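Local structure of adherence and virulence protein A (Streptococcus pneumoniae, 6PON) at the interface of chains A and B. The protein binds fibronectin and serves pneumococcal adherence and virulence, the part described here being its N-terminal domain. Coordinates in Å, arbitrary orientation; residue numbers count along the deposited sequence, not the author numbering. Chains: chain A/B, Adherence and virulence protein A.

Contact 1: the interface of chains A and B. Residues chain A 212, 215-216, 218-219; chain B 178, 182, 185-186.
A:Val215 sets its CG1 methyl on the ring of B:Phe182, and this CH-pi contact heads the apolar group of interactions. The methyl stands over the middle of one face, 3.6 Å from the centroid, with CB behind it over the CZ end of the ring. CG1 is anti to the backbone N of A:Val215 (chi1 -179°), which directs it at the ring, while the other branch, CG2, turns to the backbone of B:Gln186 and lies 3.7 Å from its CA. The same ring is approached near its CE2 corner by A:Ser216 CB at 3.9 Å. A:Leu219 crosses B:Phe182 at about a right angle, bringing CD1 to 3.9 Å from ring atom CD2. B:Leu185 answers from the partner helix: its CD1 methyl packs on the backbone of A:Leu219, 3.4 Å from CA, and its CB lies 4.0 Å from A:Val215 CG1.

The polar group is represented by the terminal amine nitrogen NZ of A:Lys218, which donates to the carbonyl O of B:Leu185 at 3.1 Å. NZ approaches with a C=O...N angle of 154°, tilted 23° from the carbonyl plane. A bend at chi3 in the lysine chain carries NZ round to this oxygen, beside the methyl packing.

In the fold, one side of A helix 204-227 lies against B helix 178-187; the two-fold repeats the arrangement with the chains exchanged in the deposited pair.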
loop_
_atom_site.group_PDB
_atom_site.type_symbol
_atom_site.label_atom_id
_atom_site.label_comp_id
_atom_site.label_asym_id
_atom_site.label_seq_id
_atom_site.Cartn_x
_atom_site.Cartn_y
_atom_site.Cartn_z
ATOM N N ARG A 212 -4.704 -3.616 7.632
ATOM C CA ARG A 212 -3.280 -3.915 7.746
ATOM C C ARG A 212 -2.621 -3.960 6.375
ATOM O O ARG A 212 -1.556 -3.362 6.162
ATOM C CB ARG A 212 -3.106 -5.242 8.489
ATOM C CG ARG A 212 -1.689 -5.702 8.745
ATOM C CD ARG A 212 -1.671 -7.225 9.066
ATOM N NE ARG A 212 -1.799 -8.000 7.839
ATOM C CZ ARG A 212 -0.807 -8.158 6.962
ATOM N NH1 ARG A 212 0.383 -7.618 7.208
ATOM N NH2 ARG A 212 -0.997 -8.852 5.844
ATOM N N VAL A 215 -1.851 -0.610 4.893
ATOM C CA VAL A 215 -0.724 0.102 5.477
ATOM C C VAL A 215 0.593 -0.555 5.071
ATOM O O VAL A 215 1.567 0.133 4.735
ATOM C CB VAL A 215 -0.883 0.191 7.003
ATOM C CG1 VAL A 215 0.268 0.951 7.587
ATOM C CG2 VAL A 215 -2.199 0.874 7.363
ATOM N N SER A 216 0.642 -1.893 5.060
ATOM C CA SER A 216 1.918 -2.542 4.778
ATOM C C SER A 216 2.280 -2.454 3.298
ATOM O O SER A 216 3.468 -2.490 2.951
ATOM C CB SER A 216 1.910 -4.000 5.269
ATOM O OG SER A 216 1.005 -4.812 4.556
ATOM N N LYS A 218 1.531 0.265 1.549
ATOM C CA LYS A 218 2.050 1.624 1.488
ATOM C C LYS A 218 3.490 1.660 1.965
ATOM O O LYS A 218 4.327 2.345 1.370
ATOM C CB LYS A 218 1.173 2.575 2.305
ATOM C CG LYS A 218 -0.106 2.990 1.574
ATOM C CD LYS A 218 -0.914 4.068 2.320
ATOM C CE LYS A 218 -1.439 3.530 3.626
ATOM N NZ LYS A 218 -2.353 4.494 4.301
ATOM N N LEU A 219 3.802 0.874 3.000
ATOM C CA LEU A 219 5.169 0.785 3.494
ATOM C C LEU A 219 6.104 0.269 2.416
ATOM O O LEU A 219 7.198 0.814 2.204
ATOM C CB LEU A 219 5.212 -0.121 4.726
ATOM C CG LEU A 219 6.499 -0.057 5.547
ATOM C CD1 LEU A 219 6.164 -0.157 7.001
ATOM C CD2 LEU A 219 7.444 -1.198 5.146
ATOM N N ASP B 178 11.068 0.440 10.567
ATOM C CA ASP B 178 9.784 -0.124 10.172
ATOM C C ASP B 178 8.674 0.304 11.122
ATOM O O ASP B 178 7.614 0.780 10.693
ATOM C CB ASP B 178 9.883 -1.647 10.121
ATOM C CG ASP B 178 10.463 -2.168 8.812
ATOM O OD1 ASP B 178 10.651 -1.374 7.863
ATOM O OD2 ASP B 178 10.688 -3.399 8.725
ATOM N N PHE B 182 5.443 2.393 9.840
ATOM C CA PHE B 182 4.123 1.771 9.767
ATOM C C PHE B 182 3.088 2.612 10.508
ATOM O O PHE B 182 2.030 2.946 9.962
ATOM C CB PHE B 182 4.204 0.351 10.343
ATOM C CG PHE B 182 3.020 -0.515 10.033
ATOM C CD1 PHE B 182 1.864 -0.438 10.806
ATOM C CD2 PHE B 182 3.071 -1.437 8.998
ATOM C CE1 PHE B 182 0.773 -1.249 10.539
ATOM C CE2 PHE B 182 1.982 -2.244 8.715
ATOM C CZ PHE B 182 0.831 -2.152 9.489
ATOM N N LEU B 185 2.233 5.597 8.548
ATOM C CA LEU B 185 1.414 5.326 7.378
ATOM C C LEU B 185 0.026 4.823 7.752
ATOM O O LEU B 185 -0.907 4.970 6.957
ATOM C CB LEU B 185 2.107 4.314 6.470
ATOM C CG LEU B 185 3.461 4.711 5.909
ATOM C CD1 LEU B 185 4.117 3.486 5.307
ATOM C CD2 LEU B 185 3.340 5.850 4.872
ATOM N N GLN B 186 -0.128 4.257 8.951
ATOM C CA GLN B 186 -1.434 3.805 9.408
ATOM C C GLN B 186 -2.308 4.963 9.860
ATOM O O GLN B 186 -3.530 4.919 9.693
ATOM C CB GLN B 186 -1.269 2.815 10.554
ATOM C CG GLN B 186 -2.579 2.228 11.077
ATOM C CD GLN B 186 -2.336 0.895 11.736
ATOM O OE1 GLN B 186 -1.408 0.766 12.520
ATOM N NE2 GLN B 186 -3.129 -0.103 11.403
#

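Contact 2: the interface of chains A and B. Residues chain A 228-230, 240-242, 255; chain B 6-7, 10-11.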
loop_
_atom_site.group_PDB
_atom_site.type_symbol
_atom_site.label_atom_id
_atom_site.label_comp_id
_atom_site.label_asym_id
_atom_site.label_seq_id
_atom_site.Cartn_x
_atom_site.Cartn_y
_atom_site.Cartn_z
ATOM N N GLN A 228 15.186 3.162 -4.930
ATOM C CA GLN A 228 15.353 2.868 -6.336
ATOM C C GLN A 228 16.623 3.533 -6.877
ATOM O O GLN A 228 17.151 4.496 -6.315
ATOM C CB GLN A 228 14.096 3.281 -7.118
ATOM C CG GLN A 228 13.935 4.743 -7.392
ATOM C CD GLN A 228 12.521 5.126 -7.828
ATOM O OE1 GLN A 228 11.828 5.863 -7.120
ATOM N NE2 GLN A 228 12.096 4.648 -8.992
ATOM N N GLU A 229 17.134 2.965 -7.963
ATOM C CA GLU A 229 18.360 3.438 -8.579
ATOM C C GLU A 229 18.166 4.827 -9.166
ATOM O O GLU A 229 17.057 5.236 -9.522
ATOM C CB GLU A 229 18.813 2.471 -9.672
ATOM C CG GLU A 229 19.166 1.088 -9.156
ATOM C CD GLU A 229 20.351 1.102 -8.194
ATOM O OE1 GLU A 229 20.129 1.190 -6.960
ATOM O OE2 GLU A 229 21.507 1.036 -8.673
ATOM N N THR A 230 19.273 5.553 -9.271
ATOM C CA THR A 230 19.247 6.890 -9.848
ATOM C C THR A 230 18.920 6.819 -11.335
ATOM O O THR A 230 19.522 6.041 -12.080
ATOM C CB THR A 230 20.591 7.583 -9.647
ATOM O OG1 THR A 230 20.901 7.615 -8.254
ATOM C CG2 THR A 230 20.556 9.011 -10.204
ATOM N N SER A 240 14.492 15.699 -11.585
ATOM C CA SER A 240 14.313 14.713 -10.532
ATOM C C SER A 240 15.422 13.679 -10.587
ATOM O O SER A 240 15.925 13.363 -11.673
ATOM C CB SER A 240 12.940 14.033 -10.649
ATOM O OG SER A 240 12.842 13.314 -11.855
ATOM N N PRO A 241 15.819 13.123 -9.440
ATOM C CA PRO A 241 16.846 12.073 -9.455
ATOM C C PRO A 241 16.319 10.742 -9.951
ATOM O O PRO A 241 17.098 9.912 -10.434
ATOM C CB PRO A 241 17.270 11.993 -7.986
ATOM C CG PRO A 241 15.990 12.327 -7.244
ATOM C CD PRO A 241 15.285 13.363 -8.084
ATOM N N VAL A 242 15.022 10.503 -9.807
ATOM C CA VAL A 242 14.353 9.339 -10.381
ATOM C C VAL A 242 13.156 9.852 -11.172
ATOM O O VAL A 242 12.735 11.007 -11.002
ATOM C CB VAL A 242 13.911 8.336 -9.288
ATOM C CG1 VAL A 242 15.080 7.950 -8.398
ATOM C CG2 VAL A 242 12.764 8.911 -8.469
ATOM N N LEU A 255 23.314 12.721 -12.893
ATOM C CA LEU A 255 22.597 13.896 -12.413
ATOM C C LEU A 255 23.292 15.199 -12.786
ATOM O O LEU A 255 22.633 16.246 -12.869
ATOM C CB LEU A 255 22.419 13.787 -10.904
ATOM C CG LEU A 255 21.653 12.515 -10.530
ATOM C CD1 LEU A 255 21.948 12.104 -9.106
ATOM C CD2 LEU A 255 20.156 12.704 -10.720
ATOM N N PHE B 6 16.261 14.907 -0.977
ATOM C CA PHE B 6 16.098 13.662 -1.718
ATOM C C PHE B 6 16.973 13.648 -2.964
ATOM O O PHE B 6 17.700 12.678 -3.211
ATOM C CB PHE B 6 14.616 13.481 -2.078
ATOM C CG PHE B 6 14.322 12.247 -2.892
ATOM C CD1 PHE B 6 14.507 10.981 -2.356
ATOM C CD2 PHE B 6 13.823 12.357 -4.174
ATOM C CE1 PHE B 6 14.222 9.844 -3.101
ATOM C CE2 PHE B 6 13.528 11.226 -4.924
ATOM C CZ PHE B 6 13.720 9.974 -4.395
ATOM N N PHE B 7 16.915 14.721 -3.765
ATOM C CA PHE B 7 17.806 14.832 -4.917
ATOM C C PHE B 7 19.264 14.773 -4.488
ATOM O O PHE B 7 20.086 14.073 -5.098
ATOM C CB PHE B 7 17.536 16.134 -5.665
ATOM C CG PHE B 7 18.254 16.237 -6.984
ATOM C CD1 PHE B 7 19.513 16.828 -7.064
ATOM C CD2 PHE B 7 17.668 15.758 -8.148
ATOM C CE1 PHE B 7 20.180 16.923 -8.274
ATOM C CE2 PHE B 7 18.324 15.851 -9.363
ATOM C CZ PHE B 7 19.594 16.435 -9.428
ATOM N N HIS B 10 20.904 11.511 -3.931
ATOM C CA HIS B 10 21.351 10.798 -5.120
ATOM C C HIS B 10 22.672 11.351 -5.636
ATOM O O HIS B 10 23.612 10.588 -5.885
ATOM C CB HIS B 10 20.267 10.835 -6.200
ATOM C CG HIS B 10 19.130 9.899 -5.927
ATOM N ND1 HIS B 10 19.002 8.676 -6.549
ATOM C CD2 HIS B 10 18.091 9.992 -5.064
ATOM C CE1 HIS B 10 17.922 8.067 -6.100
ATOM N NE2 HIS B 10 17.356 8.841 -5.191
ATOM N N ILE B 11 22.779 12.675 -5.785
ATOM C CA ILE B 11 23.974 13.198 -6.443
ATOM C C ILE B 11 25.206 13.077 -5.549
ATOM O O ILE B 11 26.331 12.960 -6.052
ATOM C CB ILE B 11 23.769 14.651 -6.915
ATOM C CG1 ILE B 11 24.893 15.023 -7.907
ATOM C CG2 ILE B 11 23.734 15.603 -5.723
ATOM C CD1 ILE B 11 24.588 16.219 -8.815
HETATM O O HOH W 1 23.377 8.360 -7.351
#
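The N-terminal helix 5-19 of chain B meets C-terminal segments of chain A, with B:His10 set between A:Thr230, A:Pro241 and A:Val242. The hydroxyl OG1 of A:Thr230 lies in the plane of the imidazole at its edge and hydrogen-bonds ND1 at 2.8 Å; which atom donates is not decided. The same hydroxyl holds water 1 at 2.7 Å, and this water also binds the carbonyl O of B:His10, so side chain and backbone of the histidine are tied to one threonine oxygen. With CG of B:His10 beside its backbone N (chi1 -76°), the ring presents one face to A:Pro241, whose CB sits towards the rim, 3.8 Å from the centroid. A:Val242 crosses the histidine at about a right angle and puts CG1 3.7 Å from CE1.

A:Pro241 serves three side chains of the helix with successive ring carbons: CB faces B:His10, CG is 3.6 Å from B:Phe6 CE2, and CD is 3.4 Å from B:Phe7 CD2. A:Leu255 divides its methyls, CD1 packing at 3.5 Å from B:Ile11 CA and CD2 at 3.9 Å from B:Phe7 CE2, with the leucine and phenylalanine side chains antiparallel, alongside.

On the chain A side the site combines the loop after helix 204-227, the loop residues after strand 239-240 and the start of helix 255-262; together they cover the first two turns of B helix 5-19.

Contact 3: the interface of chains A and B. Residues chain A 173, 176-178, 181, 185; chain B 219, 222-223.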
loop_
_atom_site.group_PDB
_atom_site.type_symbol
_atom_site.label_atom_id
_atom_site.label_comp_id
_atom_site.label_asym_id
_atom_site.label_seq_id
_atom_site.Cartn_x
_atom_site.Cartn_y
_atom_site.Cartn_z
ATOM N N PRO A 173 -17.488 -4.245 -2.183
ATOM C CA PRO A 173 -16.070 -3.984 -2.479
ATOM C C PRO A 173 -15.571 -4.678 -3.726
ATOM O O PRO A 173 -14.596 -4.214 -4.330
ATOM C CB PRO A 173 -15.352 -4.521 -1.233
ATOM C CG PRO A 173 -16.252 -5.609 -0.731
ATOM C CD PRO A 173 -17.665 -5.135 -1.019
ATOM N N ILE A 176 -17.176 -2.311 -6.941
ATOM C CA ILE A 176 -17.157 -0.859 -6.933
ATOM C C ILE A 176 -16.281 -0.347 -8.072
ATOM O O ILE A 176 -15.198 -0.885 -8.352
ATOM C CB ILE A 176 -16.683 -0.358 -5.558
ATOM C CG1 ILE A 176 -16.675 1.178 -5.492
ATOM C CG2 ILE A 176 -15.329 -1.030 -5.150
ATOM C CD1 ILE A 176 -16.512 1.740 -4.069
ATOM N N LYS A 177 -16.780 0.684 -8.757
ATOM C CA LYS A 177 -16.082 1.269 -9.894
ATOM C C LYS A 177 -14.849 2.045 -9.434
ATOM O O LYS A 177 -14.815 2.592 -8.319
ATOM C CB LYS A 177 -17.021 2.192 -10.667
ATOM C CG LYS A 177 -18.284 1.518 -11.184
ATOM C CD LYS A 177 -17.971 0.616 -12.359
ATOM C CE LYS A 177 -19.225 0.050 -12.965
ATOM N NZ LYS A 177 -20.240 1.107 -13.199
ATOM N N ASP A 178 -13.832 2.090 -10.322
ATOM C CA ASP A 178 -12.584 2.800 -10.022
ATOM C C ASP A 178 -12.864 4.178 -9.438
ATOM O O ASP A 178 -12.248 4.582 -8.440
ATOM C CB ASP A 178 -11.699 2.940 -11.279
ATOM C CG ASP A 178 -11.118 1.595 -11.777
ATOM O OD1 ASP A 178 -10.901 0.668 -10.954
ATOM O OD2 ASP A 178 -10.860 1.462 -13.007
ATOM N N LEU A 181 -14.451 4.082 -5.757
ATOM C CA LEU A 181 -13.431 3.565 -4.854
ATOM C C LEU A 181 -12.344 4.606 -4.607
ATOM O O LEU A 181 -11.992 4.898 -3.456
ATOM C CB LEU A 181 -12.821 2.283 -5.425
ATOM C CG LEU A 181 -11.634 1.711 -4.639
ATOM C CD1 LEU A 181 -12.075 1.309 -3.264
ATOM C CD2 LEU A 181 -11.069 0.524 -5.360
ATOM N N LEU A 185 -11.114 5.948 -1.022
ATOM C CA LEU A 185 -9.776 5.676 -0.503
ATOM C C LEU A 185 -8.967 6.954 -0.263
ATOM O O LEU A 185 -8.138 7.000 0.655
ATOM C CB LEU A 185 -9.020 4.746 -1.455
ATOM C CG LEU A 185 -9.525 3.319 -1.628
ATOM C CD1 LEU A 185 -8.602 2.529 -2.513
ATOM C CD2 LEU A 185 -9.629 2.623 -0.307
ATOM N N LEU B 219 -4.907 1.989 -3.704
ATOM C CA LEU B 219 -5.947 1.485 -4.595
ATOM C C LEU B 219 -5.586 0.116 -5.144
ATOM O O LEU B 219 -6.429 -0.793 -5.198
ATOM C CB LEU B 219 -6.165 2.478 -5.737
ATOM C CG LEU B 219 -7.264 2.071 -6.661
ATOM C CD1 LEU B 219 -8.375 3.039 -6.711
ATOM C CD2 LEU B 219 -6.733 1.809 -8.031
ATOM N N PHE B 222 -6.024 -2.520 -2.575
ATOM C CA PHE B 222 -7.440 -2.794 -2.363
ATOM C C PHE B 222 -7.965 -3.729 -3.442
ATOM O O PHE B 222 -8.628 -4.732 -3.143
ATOM C CB PHE B 222 -8.231 -1.479 -2.339
ATOM C CG PHE B 222 -9.705 -1.645 -1.976
ATOM C CD1 PHE B 222 -10.618 -2.153 -2.896
ATOM C CD2 PHE B 222 -10.174 -1.277 -0.720
ATOM C CE1 PHE B 222 -11.952 -2.294 -2.567
ATOM C CE2 PHE B 222 -11.505 -1.410 -0.389
ATOM C CZ PHE B 222 -12.392 -1.918 -1.302
ATOM N N ARG B 223 -7.647 -3.425 -4.705
ATOM C CA ARG B 223 -8.070 -4.265 -5.821
ATOM C C ARG B 223 -7.519 -5.678 -5.694
ATOM O O ARG B 223 -8.244 -6.660 -5.889
ATOM C CB ARG B 223 -7.628 -3.637 -7.143
ATOM C CG ARG B 223 -8.365 -2.377 -7.485
ATOM C CD ARG B 223 -9.879 -2.620 -7.485
ATOM N NE ARG B 223 -10.610 -1.555 -8.179
ATOM C CZ ARG B 223 -11.927 -1.381 -8.132
ATOM N NH1 ARG B 223 -12.703 -2.183 -7.404
ATOM N NH2 ARG B 223 -12.476 -0.396 -8.815
HETATM O O HOH W 2 -12.026 -4.119 -5.685
#
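B:Arg223 reaches from B helix 204-225 to the segment of chain A that leads into helix 178-187. The site belongs to the helix-on-helix packing of the two-fold A-B interface, which may be that of a biological dimer. From CB the chain bends at chi2 (-55°), and CD comes 4.0 Å from A:Leu181 CD2. That methyl then covers NE and CZ: the leucine and arginine meet tip to tip, with CD2 over the centre of one guanidinium face, 3.5 Å from CZ. Beyond CZ, both terminal nitrogens hold the carbonyl O of A:Ile176 end-on, NH2 at 2.8 Å and NH1 at 3.0 Å. The oxygen lies nearly in the guanidinium plane, which fixes the rotation of the group. NH2 also makes a salt bridge at 2.9 Å to the carboxylate OD1 of A:Asp178, meeting it on the anti side but out of the carboxylate plane, with the two planar groups turned 64° apart. The acidic partner may stabilise the charged guanidinium.

A:Leu181 has a second partner, because its other methyl, CD1, stands over the centre of the B:Phe222 ring, 3.6 Å from the centroid. CG anti to the backbone N (chi1 174°) sends both branches towards B helix 204-225. Further along helix 178-187, A:Leu185 brings CD2 to the same ring. Water 2 lies in plane at the edges of both the phenylalanine ring and the guanidinium; it hydrogen-bonds B:Arg223 NH1 at 2.7 Å and also bonds the carbonyl O of A:Pro173.

Contacts 1 and 3 lie about 18 Å apart between the centres of their C-alpha atoms and use the same pair of elements with the chains exchanged, the long helix starting at 204 against helix 178-187; Asp178, Leu185 and Leu219 occur in both, each from the opposite chain. Contact 2, where chain A segments beyond the long helix reach the N-terminal helix of chain B, stands about 24 Å from contact 1 and about 32 Å from contact 3, between the same centres. Each chain thus extends towards the partner's N-terminal helix, an intertwined two-fold arrangement suggesting a dimer, though crystal packing alone cannot prove it.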